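Local coordinates for periplasmic binding protein/LacI transcriptional regulator (Alkaliphilus metalliredigens, PDB 3CTP) that probably acts as a LacI-family transcriptional repressor that binds regulatory DNA, and holds D-xylulofuranose in its periplasmic-binding-protein-like core, at the interface of chains A and B. Sequence-based numbering; all coordinates share one arbitrary frame. Chains: chain A/B, Periplasmic binding protein/LacI transcriptional regulator.

Contact 1: the interface of chains A and B. Residues chain A 95, 107-108, 111; chain B 62, 83, 92-93.
The methyl CG2 of A:Thr107 meets CG2 of B:Thr92 at 3.8 Å in the small apolar centre of a contact within a probable two-fold dimer, as is usual for LacI-family proteins. The methyls of A:Val111 meet B:Thr92 tip to tip, against its hydroxyl as well as its methyl, with CG1 3.5 Å from OG1 of B:Thr62. The ring of A:Tyr108 runs antiparallel alongside B:Thr92, CE1 standing 3.9 Å from CB. B:Thr92 turns OG1 between its backbone N and carbonyl carbon (chi1 49°), where it accepts a 2.8 Å hydrogen bond from OG1 of B:Thr62; that link helps hold the rotation that leaves CG2 facing chain A. At the polar rim, OH of the phenol donates to OE2 of B:Glu83 at 2.6 Å from above the carboxylate plane, while OE2 lies in the ring plane at its edge. The same OH accepts from N of B:Leu93 at 3.0 Å, nearly straight at 166°, and O of B:Leu93 stands 3.1 Å from OH as a possible competing acceptor. A phenylalanine in place of A:Tyr108 would probably leave the B:Glu83 carboxylate and the B:Leu93 amide without this shared mate. In the fold, helix 102-114 of chain A packs against strand 92-97 of chain B, flanked by strand 62-67 and helix 73-88.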
# COMPACT_ATOMS: atom_id res chain seq x y z
N LEU A 95 -13.35 -0.56 4.85
CA LEU A 95 -12.03 -0.65 5.48
C LEU A 95 -11.83 0.53 6.39
O LEU A 95 -12.17 1.66 6.03
CB LEU A 95 -10.90 -0.61 4.45
CG LEU A 95 -11.02 -1.51 3.25
CD1 LEU A 95 -9.69 -1.38 2.44
CD2 LEU A 95 -11.21 -2.93 3.71
N THR A 107 -12.77 4.36 18.24
CA THR A 107 -13.65 5.22 17.47
C THR A 107 -14.30 4.43 16.35
O THR A 107 -15.50 4.51 16.14
CB THR A 107 -12.85 6.38 16.86
OG1 THR A 107 -12.34 7.21 17.92
CG2 THR A 107 -13.74 7.20 15.92
N TYR A 108 -13.51 3.62 15.64
CA TYR A 108 -14.09 2.85 14.53
C TYR A 108 -15.03 1.75 15.02
O TYR A 108 -16.01 1.41 14.35
CB TYR A 108 -12.99 2.30 13.58
CG TYR A 108 -12.65 3.39 12.60
CD1 TYR A 108 -13.62 3.87 11.74
CD2 TYR A 108 -11.42 3.99 12.60
CE1 TYR A 108 -13.37 4.93 10.88
CE2 TYR A 108 -11.14 5.07 11.74
CZ TYR A 108 -12.13 5.52 10.89
OH TYR A 108 -11.88 6.60 10.04
N VAL A 111 -18.21 3.62 15.49
CA VAL A 111 -18.79 4.01 14.21
C VAL A 111 -19.36 2.78 13.48
O VAL A 111 -20.47 2.83 12.95
CB VAL A 111 -17.74 4.72 13.35
CG1 VAL A 111 -18.31 4.99 11.97
CG2 VAL A 111 -17.30 6.02 14.03
N THR B 62 -19.73 10.42 9.08
CA THR B 62 -18.79 9.59 8.35
C THR B 62 -18.85 9.93 6.87
O THR B 62 -19.92 10.19 6.32
CB THR B 62 -19.02 8.07 8.58
OG1 THR B 62 -18.86 7.77 9.98
CG2 THR B 62 -17.99 7.23 7.83
N GLU B 83 -7.92 11.34 5.80
CA GLU B 83 -8.46 11.01 7.11
C GLU B 83 -8.11 12.08 8.14
O GLU B 83 -8.97 12.46 8.96
CB GLU B 83 -7.98 9.63 7.57
CG GLU B 83 -8.50 9.30 8.97
CD GLU B 83 -9.12 7.93 9.09
OE1 GLU B 83 -9.26 7.23 8.06
OE2 GLU B 83 -9.51 7.57 10.23
N THR B 92 -15.23 10.82 10.47
CA THR B 92 -14.44 9.61 10.27
C THR B 92 -14.61 9.16 8.81
O THR B 92 -15.47 9.66 8.10
CB THR B 92 -14.92 8.52 11.20
OG1 THR B 92 -16.34 8.41 11.13
CG2 THR B 92 -14.60 8.91 12.63
N LEU B 93 -13.78 8.23 8.35
CA LEU B 93 -13.86 7.79 6.94
C LEU B 93 -14.10 6.29 6.88
O LEU B 93 -13.52 5.54 7.68
CB LEU B 93 -12.53 7.96 6.23
CG LEU B 93 -11.94 9.30 5.85
CD1 LEU B 93 -10.70 9.02 5.03
CD2 LEU B 93 -12.95 10.05 5.01

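Contact 2: the interface of chains A and B. Residues chain A 76, 79-80, 83; chain B 70, 97.
The backbone carbonyl oxygen of B:Ile70 lies over one face of the side-chain amide of A:Asn76, O standing 3.4 Å from CG. A second pair of flat groups, the carboxylate of A:Glu83 and the amide of B:Asn97, is turned 78° plane to plane, with OE1 of the acid 3.8 Å from CB of the asparagine. Water joins them in this largely water-mediated patch, which probably helps hold the chains together. With CG anti to its backbone N (chi1 -175°), B:Asn97 carries its amide toward the helix, and ND2 points both N-H groups at waters in nearly straight bonds: one goes to water 1, which also bonds OE1 of A:Glu83, and the other to water 3, which lies 2.6 Å from the hydroxyl OG of A:Ser80. Water 2 repeats the bridge from the backbone, 2.9 Å from N of B:Asn97 and 2.8 Å from OE1 of A:Glu83. Between these polar ends B:Ile70 sends its CD1 methyl against the helix, 3.8 Å from CB of A:Ala79 and 3.4 Å from OG of A:Ser80. That hydroxyl is steadied by donating to the carbonyl O of A:Asn76, one turn back. The site runs along one flank of helix 73-88 of chain A, facing strand 92-97 and the loop bearing B:Ile70.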
# COMPACT_ATOMS: atom_id res chain seq x y z
N ASN A 76 -2.67 -4.36 2.61
CA ASN A 76 -3.53 -4.11 1.45
C ASN A 76 -3.81 -5.38 0.66
O ASN A 76 -4.90 -5.55 0.12
CB ASN A 76 -3.11 -2.90 0.60
CG ASN A 76 -1.76 -3.03 -0.04
OD1 ASN A 76 -1.57 -3.91 -0.89
ND2 ASN A 76 -0.84 -2.05 0.25
N ALA A 79 -6.49 -7.18 2.62
CA ALA A 79 -7.80 -6.54 2.45
C ALA A 79 -8.40 -6.92 1.09
O ALA A 79 -9.62 -7.13 0.98
CB ALA A 79 -7.67 -5.03 2.57
N SER A 80 -7.56 -6.97 0.05
CA SER A 80 -8.08 -7.34 -1.27
C SER A 80 -8.65 -8.76 -1.26
O SER A 80 -9.69 -9.02 -1.87
CB SER A 80 -6.99 -7.25 -2.34
OG SER A 80 -6.58 -5.88 -2.53
N GLU A 83 -11.80 -9.18 0.81
CA GLU A 83 -12.95 -8.66 0.07
C GLU A 83 -13.50 -9.72 -0.90
O GLU A 83 -14.72 -9.88 -1.02
CB GLU A 83 -12.61 -7.36 -0.67
CG GLU A 83 -13.81 -6.87 -1.49
CD GLU A 83 -14.10 -5.39 -1.34
OE1 GLU A 83 -13.42 -4.71 -0.53
OE2 GLU A 83 -15.04 -4.93 -2.01
N ILE B 70 -6.13 0.09 -3.77
CA ILE B 70 -5.57 0.05 -2.42
C ILE B 70 -4.10 -0.51 -2.43
O ILE B 70 -3.40 -0.41 -1.46
CB ILE B 70 -6.54 -0.74 -1.49
CG1 ILE B 70 -6.50 -2.23 -1.81
CG2 ILE B 70 -8.03 -0.19 -1.64
CD1 ILE B 70 -6.87 -3.11 -0.62
N ASN B 97 -12.93 -0.04 -1.55
CA ASN B 97 -12.05 -0.44 -2.60
C ASN B 97 -12.77 -0.61 -3.96
O ASN B 97 -13.50 -1.58 -4.13
CB ASN B 97 -11.53 -1.83 -2.18
CG ASN B 97 -10.51 -2.34 -3.11
OD1 ASN B 97 -10.27 -1.75 -4.14
ND2 ASN B 97 -9.90 -3.47 -2.76
O HOH W 1 -10.76 -4.49 -0.12
O HOH W 2 -13.93 -2.10 0.30
O HOH W 3 -8.12 -4.92 -4.44

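Contact 3: the interface of chains A and B. Residues chain A 214, 216, 219, 248; chain B 270, 273-274.
The loop at A:Phe214, the 3-10 helix 216-220 and helix 240-252 of chain A meet the loop at B:Phe270 and the short helix 271-274 of chain B. A corner of the A:Phe214 ring is set over the centre of one face of B:Phe270, CE2 lying 3.6 Å above that plane. CG2 of A:Val216 touches the same ring at CD2, 3.8 Å away. A:Leu219 is set roughly perpendicular to B:Leu274, their CD2 methyls 3.7 Å apart, and its CD1 rests near CB of B:Phe270. A:Arg248, extended from CG to NE, brings its guanidinium beside B:Glu273. That glutamate is poorly ordered; as modelled, its OE2 forms a 2.6 Å salt bridge with NH2 of A:Arg248 through the anti lone pair of OE2, in the guanidinium plane, the carboxylate plane being turned 75° from it. Within chain A, the carbonyl O of A:Leu219 accepts from NH1 of A:Arg248 at 2.8 Å, which helps position the guanidinium, while CB of that leucine lies over the rim of one of its faces. With a leucine at the position of A:Arg248, the B:Glu273 carboxylate is likely to lose its charged mate and the A:Leu219 carbonyl this donor. For the protein, the site adds a charged pair to apolar packing and probably helps hold the two cores together.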
# COMPACT_ATOMS: atom_id res chain seq x y z
N PHE A 214 5.81 -0.03 9.48
CA PHE A 214 6.20 0.98 8.48
C PHE A 214 5.32 2.23 8.51
O PHE A 214 4.08 2.18 8.55
CB PHE A 214 6.09 0.38 7.07
CG PHE A 214 6.46 1.36 5.98
CD1 PHE A 214 7.78 1.73 5.81
CD2 PHE A 214 5.49 1.91 5.15
CE1 PHE A 214 8.16 2.67 4.81
CE2 PHE A 214 5.87 2.84 4.14
CZ PHE A 214 7.18 3.21 3.98
N VAL A 216 5.65 6.27 6.49
CA VAL A 216 6.43 6.96 5.47
C VAL A 216 7.58 7.74 6.12
O VAL A 216 8.67 7.85 5.55
CB VAL A 216 5.54 7.86 4.63
CG1 VAL A 216 6.37 8.72 3.69
CG2 VAL A 216 4.58 6.97 3.84
N LEU A 219 11.33 6.63 6.30
CA LEU A 219 12.32 6.81 5.24
C LEU A 219 13.26 7.99 5.53
O LEU A 219 14.30 8.13 4.86
CB LEU A 219 11.61 7.00 3.88
CG LEU A 219 10.76 5.79 3.47
CD1 LEU A 219 9.91 6.11 2.24
CD2 LEU A 219 11.64 4.59 3.16
N ARG A 248 17.29 -0.47 2.07
CA ARG A 248 17.52 0.86 1.46
C ARG A 248 18.65 1.57 2.18
O ARG A 248 19.54 2.17 1.55
CB ARG A 248 16.25 1.72 1.54
CG ARG A 248 16.52 3.26 1.47
CD ARG A 248 15.17 4.02 1.57
NE ARG A 248 15.28 5.47 1.44
CZ ARG A 248 15.36 6.30 2.47
NH1 ARG A 248 15.39 5.81 3.70
NH2 ARG A 248 15.42 7.62 2.27
N PHE B 270 5.62 7.04 -1.71
CA PHE B 270 6.79 6.58 -0.96
C PHE B 270 7.65 5.54 -1.66
O PHE B 270 8.83 5.37 -1.33
CB PHE B 270 6.40 6.12 0.46
CG PHE B 270 5.64 4.82 0.51
CD1 PHE B 270 6.30 3.60 0.38
CD2 PHE B 270 4.28 4.81 0.79
CE1 PHE B 270 5.61 2.38 0.48
CE2 PHE B 270 3.58 3.59 0.89
CZ PHE B 270 4.25 2.39 0.72
N GLU B 273 11.15 6.58 -3.00
CA GLU B 273 12.23 6.77 -2.05
C GLU B 273 12.74 5.41 -1.51
O GLU B 273 13.90 5.30 -1.10
CB GLU B 273 11.80 7.75 -0.94
CG GLU B 273 12.89 8.09 0.05
CD GLU B 273 14.06 8.85 -0.56
OE1 GLU B 273 13.85 9.59 -1.55
OE2 GLU B 273 15.19 8.72 -0.05
N LEU B 274 11.91 4.36 -1.58
CA LEU B 274 12.41 2.94 -1.42
C LEU B 274 13.13 2.36 -2.63
O LEU B 274 13.97 1.45 -2.51
CB LEU B 274 11.25 1.97 -1.10
CG LEU B 274 10.67 1.78 0.30
CD1 LEU B 274 9.57 0.74 0.27
CD2 LEU B 274 11.73 1.39 1.31

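Contact 4: the interface of chains A and B. Residues chain A 270, 273-274; chain B 214, 216, 219, 245.
A:Phe270 receives B:Phe214 at an aromatic contact that probably helps join the periplasmic-binding-protein-like cores of a LacI-family pair of chains. The two side chains reach toward each other from facing chains, and the rings are inclined about 53° to each other: CE2 of B:Phe214 lies over the centre of one face of A:Phe270, 3.6 Å above it, with the neighbouring CZ 3.7 Å from CD1 of A:Phe270. A:Phe270 holds CG between its backbone N and carbonyl carbon (chi1 72°), a setting that, together with the second torsion, turns a ring face to chain B. B:Phe214 takes the other course, with CG opposite its backbone N (chi1 177°), and reaches out to that face; its own ring has the backbone N of B:Val216 over the rim of one face.

Aliphatic contacts surround the rings. Approaching obliquely, B:Val216 places CG2 3.7 Å from CD2 of A:Phe270 and also near its CB. B:Leu219 spreads its two methyls over different partners: CD1 lies 4.0 Å from CB of A:Phe270 and 4.1 Å from CB of A:Glu273 on helix 271-274, whereas CD2 meets CD1 of A:Leu274 at 3.7 Å, these leucines lying nearly square to one another. The same CD1 of A:Leu274 also touches the methyl CG2 of B:Thr245, 4.0 Å away on helix 240-252, so that CD1 meets residues of both that helix and the 3-10 helix 216-220.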
# COMPACT_ATOMS: atom_id res chain seq x y z
N PHE A 270 4.11 -8.11 -1.50
CA PHE A 270 4.64 -7.86 -2.83
C PHE A 270 5.92 -7.05 -2.84
O PHE A 270 6.68 -7.09 -3.81
CB PHE A 270 3.57 -7.24 -3.76
CG PHE A 270 3.21 -5.80 -3.45
CD1 PHE A 270 4.05 -4.77 -3.83
CD2 PHE A 270 1.96 -5.49 -2.88
CE1 PHE A 270 3.71 -3.41 -3.59
CE2 PHE A 270 1.60 -4.14 -2.64
CZ PHE A 270 2.49 -3.10 -3.00
N GLU A 273 9.28 -8.84 -3.75
CA GLU A 273 9.54 -9.26 -5.12
C GLU A 273 9.75 -8.04 -6.00
O GLU A 273 10.47 -8.05 -7.01
CB GLU A 273 8.37 -10.13 -5.63
CG GLU A 273 8.57 -10.70 -7.03
CD GLU A 273 9.93 -11.37 -7.24
OE1 GLU A 273 10.24 -12.36 -6.53
OE2 GLU A 273 10.70 -10.92 -8.14
N LEU A 274 9.16 -6.94 -5.58
CA LEU A 274 9.22 -5.74 -6.36
C LEU A 274 10.63 -5.17 -6.32
O LEU A 274 11.12 -4.68 -7.34
CB LEU A 274 8.21 -4.74 -5.80
CG LEU A 274 8.13 -3.43 -6.54
CD1 LEU A 274 7.88 -3.68 -8.00
CD2 LEU A 274 7.02 -2.63 -5.91
N PHE B 214 -1.11 -0.51 -11.03
CA PHE B 214 -0.37 -1.63 -10.43
C PHE B 214 -1.29 -2.70 -9.86
O PHE B 214 -2.28 -2.41 -9.15
CB PHE B 214 0.52 -1.11 -9.27
CG PHE B 214 1.24 -2.20 -8.56
CD1 PHE B 214 2.32 -2.85 -9.17
CD2 PHE B 214 0.85 -2.59 -7.27
CE1 PHE B 214 2.99 -3.89 -8.48
CE2 PHE B 214 1.52 -3.62 -6.61
CZ PHE B 214 2.57 -4.26 -7.20
N VAL B 216 -0.63 -6.81 -8.14
CA VAL B 216 0.45 -7.71 -7.75
C VAL B 216 0.80 -8.66 -8.90
O VAL B 216 1.96 -9.03 -9.10
CB VAL B 216 0.11 -8.41 -6.47
CG1 VAL B 216 1.15 -9.46 -6.12
CG2 VAL B 216 0.00 -7.36 -5.35
N LEU B 219 3.86 -8.39 -11.34
CA LEU B 219 5.20 -8.86 -11.04
C LEU B 219 5.54 -10.16 -11.79
O LEU B 219 6.73 -10.54 -11.87
CB LEU B 219 5.36 -9.05 -9.52
CG LEU B 219 5.14 -7.73 -8.75
CD1 LEU B 219 5.30 -7.95 -7.25
CD2 LEU B 219 6.13 -6.66 -9.20
N THR B 245 7.93 -1.19 -11.15
CA THR B 245 7.87 -2.48 -11.84
C THR B 245 8.76 -2.49 -13.07
O THR B 245 9.41 -3.49 -13.38
CB THR B 245 6.41 -2.89 -12.26
OG1 THR B 245 5.96 -2.06 -13.35
CG2 THR B 245 5.49 -2.80 -11.06

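Contact 1 and contact 2 lie about 16 Å apart between C-alpha centres and draw on the same elements, helix 73-88 and strand 92-97; residue 83 serves both, from chain B in contact 1 and from chain A in contact 2. Contact 3 and contact 4, also about 16 Å apart, are largely two-fold twins sharing residues 214, 216, 219, 270, 273 and 274, though Leu274 takes different rotamers. Contact 2 stands about 16 Å from contact 4 and 21 Å from contact 3, between them and contact 1. The pair of chains is thus joined along a continuous strip, which probably supports a dimer.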